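Local coordinates for (R)-specific enoyl-CoA hydratase (PDB 5CPG) that catalyses the reversible, (R)-specific hydration of trans-2-enoyl-CoA to (R)-3-hydroxyacyl-CoA, at the interface of chains A and B. Coordinates in Å, arbitrary orientation; residue numbers count along the deposited sequence, not the author numbering. Chains: chain A/B, (R)-specific enoyl-CoA hydratase.

The interface of chains A and B. Residues chain A 29, 32-33, 38, 43; chain B 30, 149, 152.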
ATOM      1  N   GLN A  29       2.958 -12.188   5.659  1.00  7.35           N
ATOM      2  CA  GLN A  29       1.729 -12.951   5.490  1.00  6.80           C
ATOM      3  C   GLN A  29       0.483 -12.034   5.487  1.00  6.17           C
ATOM      4  O   GLN A  29      -0.399 -12.221   4.674  1.00  6.78           O
ATOM      5  CB  GLN A  29       1.596 -13.987   6.587  1.00  9.53           C
ATOM      6  CG  GLN A  29       2.641 -15.069   6.475  1.00  7.41           C
ATOM      7  CD  GLN A  29       2.713 -15.908   7.721  1.00 13.24           C
ATOM      8  OE1 GLN A  29       2.484 -15.418   8.829  1.00 10.59           O
ATOM      9  NE2 GLN A  29       3.072 -17.166   7.552  1.00 15.06           N
ATOM     10  N   ALA A  32       0.261 -10.143   2.113  1.00  5.11           N
ATOM     11  CA  ALA A  32      -0.171 -11.053   1.040  1.00  6.98           C
ATOM     12  C   ALA A  32      -1.668 -11.260   1.125  1.00  5.19           C
ATOM     13  O   ALA A  32      -2.382 -11.254   0.114  1.00  7.54           O
ATOM     14  CB  ALA A  32       0.538 -12.406   1.132  1.00  5.34           C
ATOM     15  N   ALA A  33      -2.156 -11.432   2.347  1.00  5.96           N
ATOM     16  CA  ALA A  33      -3.559 -11.739   2.550  1.00 10.47           C
ATOM     17  C   ALA A  33      -4.443 -10.597   2.108  1.00 10.04           C
ATOM     18  O   ALA A  33      -5.505 -10.812   1.530  1.00 12.22           O
ATOM     19  CB  ALA A  33      -3.850 -12.079   4.017  1.00  8.76           C
ATOM     20  N   ARG A  38       0.322 -13.346  -3.635  1.00 10.48           N
ATOM     21  CA  ARG A  38       0.817 -14.623  -3.099  1.00 15.28           C
ATOM     22  C   ARG A  38       2.063 -15.155  -3.818  1.00 13.81           C
ATOM     23  O   ARG A  38       2.320 -16.378  -3.828  1.00 11.74           O
ATOM     24  CB  ARG A  38      -0.307 -15.656  -3.154  1.00 14.11           C
ATOM     25  CG  ARG A  38      -1.442 -15.336  -2.125  1.00 19.09           C
ATOM     26  CD  ARG A  38      -2.548 -16.387  -2.119  1.00 22.73           C
ATOM     27  NE  ARG A  38      -3.145 -16.535  -3.446  1.00 23.04           N
ATOM     28  CZ  ARG A  38      -3.166 -17.669  -4.143  1.00 34.48           C
ATOM     29  NH1 ARG A  38      -2.628 -18.772  -3.645  1.00 36.43           N
ATOM     30  NH2 ARG A  38      -3.728 -17.705  -5.346  1.00 36.45           N
ATOM     31  N   LEU A  43       6.335 -15.619   0.712  1.00  9.68           N
ATOM     32  CA  LEU A  43       5.601 -16.496   1.599  1.00 12.03           C
ATOM     33  C   LEU A  43       6.255 -17.832   1.916  1.00 14.26           C
ATOM     34  O   LEU A  43       6.124 -18.309   3.018  1.00 14.41           O
ATOM     35  CB  LEU A  43       4.204 -16.781   1.023  1.00  9.13           C
ATOM     36  CG  LEU A  43       3.257 -15.557   1.054  1.00 12.44           C
ATOM     37  CD1 LEU A  43       1.951 -15.836   0.310  1.00 14.69           C
ATOM     38  CD2 LEU A  43       2.965 -15.117   2.489  1.00 11.12           C
TER
ATOM     39  N   LEU B  30      -7.286  -6.562   8.406  1.00  8.44           N
ATOM     40  CA  LEU B  30      -5.957  -7.029   8.062  1.00  8.52           C
ATOM     41  C   LEU B  30      -5.071  -5.858   7.614  1.00  5.73           C
ATOM     42  O   LEU B  30      -3.886  -5.831   7.939  1.00  6.04           O
ATOM     43  CB  LEU B  30      -6.024  -8.104   6.999  1.00 12.10           C
ATOM     44  CG  LEU B  30      -6.645  -9.449   7.470  1.00 13.74           C
ATOM     45  CD1 LEU B  30      -6.649 -10.473   6.337  1.00 19.56           C
ATOM     46  CD2 LEU B  30      -5.986 -10.015   8.771  1.00 17.39           C
ATOM     47  N   LEU B 149      -1.895 -19.020   1.248  1.00 26.20           N
ATOM     48  CA  LEU B 149      -1.903 -18.216   2.459  1.00 23.72           C
ATOM     49  C   LEU B 149      -2.033 -19.168   3.641  1.00 22.34           C
ATOM     50  O   LEU B 149      -2.743 -20.174   3.567  1.00 24.17           O
ATOM     51  CB  LEU B 149      -3.046 -17.194   2.440  1.00 24.92           C
ATOM     52  CG  LEU B 149      -2.859 -15.961   1.553  1.00 41.71           C
ATOM     53  CD1 LEU B 149      -4.137 -15.151   1.485  1.00 32.10           C
ATOM     54  CD2 LEU B 149      -1.727 -15.115   2.095  1.00 27.63           C
ATOM     55  N   ILE B 152      -5.886 -17.745   8.519  1.00 17.32           N
ATOM     56  CA  ILE B 152      -5.866 -16.540   9.352  1.00 14.06           C
ATOM     57  C   ILE B 152      -7.222 -16.413  10.042  1.00 16.30           C
ATOM     58  O   ILE B 152      -8.245 -16.231   9.384  1.00 23.08           O
ATOM     59  CB  ILE B 152      -5.570 -15.273   8.525  1.00 17.24           C
ATOM     60  CG1 ILE B 152      -4.170 -15.367   7.889  1.00 17.98           C
ATOM     61  CG2 ILE B 152      -5.658 -14.019   9.426  1.00 16.32           C
ATOM     62  CD1 ILE B 152      -3.827 -14.206   6.938  1.00 22.97           C
TER
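B:Leu149, in the C-terminal tail of chain B, lies between helix 25-35 of chain A and the side chain of A:Arg38, with A:Leu43 at the margin. The protein is a MaoC-like hydratase of the hotdog fold, and here the tail of one copy crosses over to pack on a helix of the other that probably belongs to the (R)-hydratase overhang; two-fold symmetry repeats the same packing with the chains exchanged. B:Leu149 buries 80 Å² against chain A. Its CG stands anti to the carbonyl carbon and beside the backbone N (chi1 -76°), which directs the branched end from the tail onto the helix. The two methyls then divide the work. CD1 lies over the backbone of A:Ala33, 3.6 Å from its CA, while CD2 lies beside A:Ala32, 3.7 Å from its CB. CD2 also comes within 4.2 Å of A:Leu43 CD1, and within 4.1 Å of the carbonyl O of A:Gln29, one helical turn before A:Ala33.

A:Ala33, with 57 Å² hidden, points its methyl past the leucine, still touching B:Leu149 CD1, toward a second group of chain B residues. A:Ala33 CB meets the CD1 end of B:Ile152, the first residue of strand 152-154, at 3.6 Å, and B:Leu30 CD1 approaches the same methyl at 4.0 Å. The short side chain probably allows close approach to both the tail and helix 25-35 of chain B, the counterpart of the helix on which it sits.

On another side of B:Leu149, A:Arg38 contributes the apolar part of its chain rather than its charged end. The chain is extended through CD and crosses the leucine at about a right angle, placing CD 3.7 Å from B:Leu149 CG. It bends at chi3 (-58°), turning the guanidinium away from the leucine methyls while CG and CD cover the branch point.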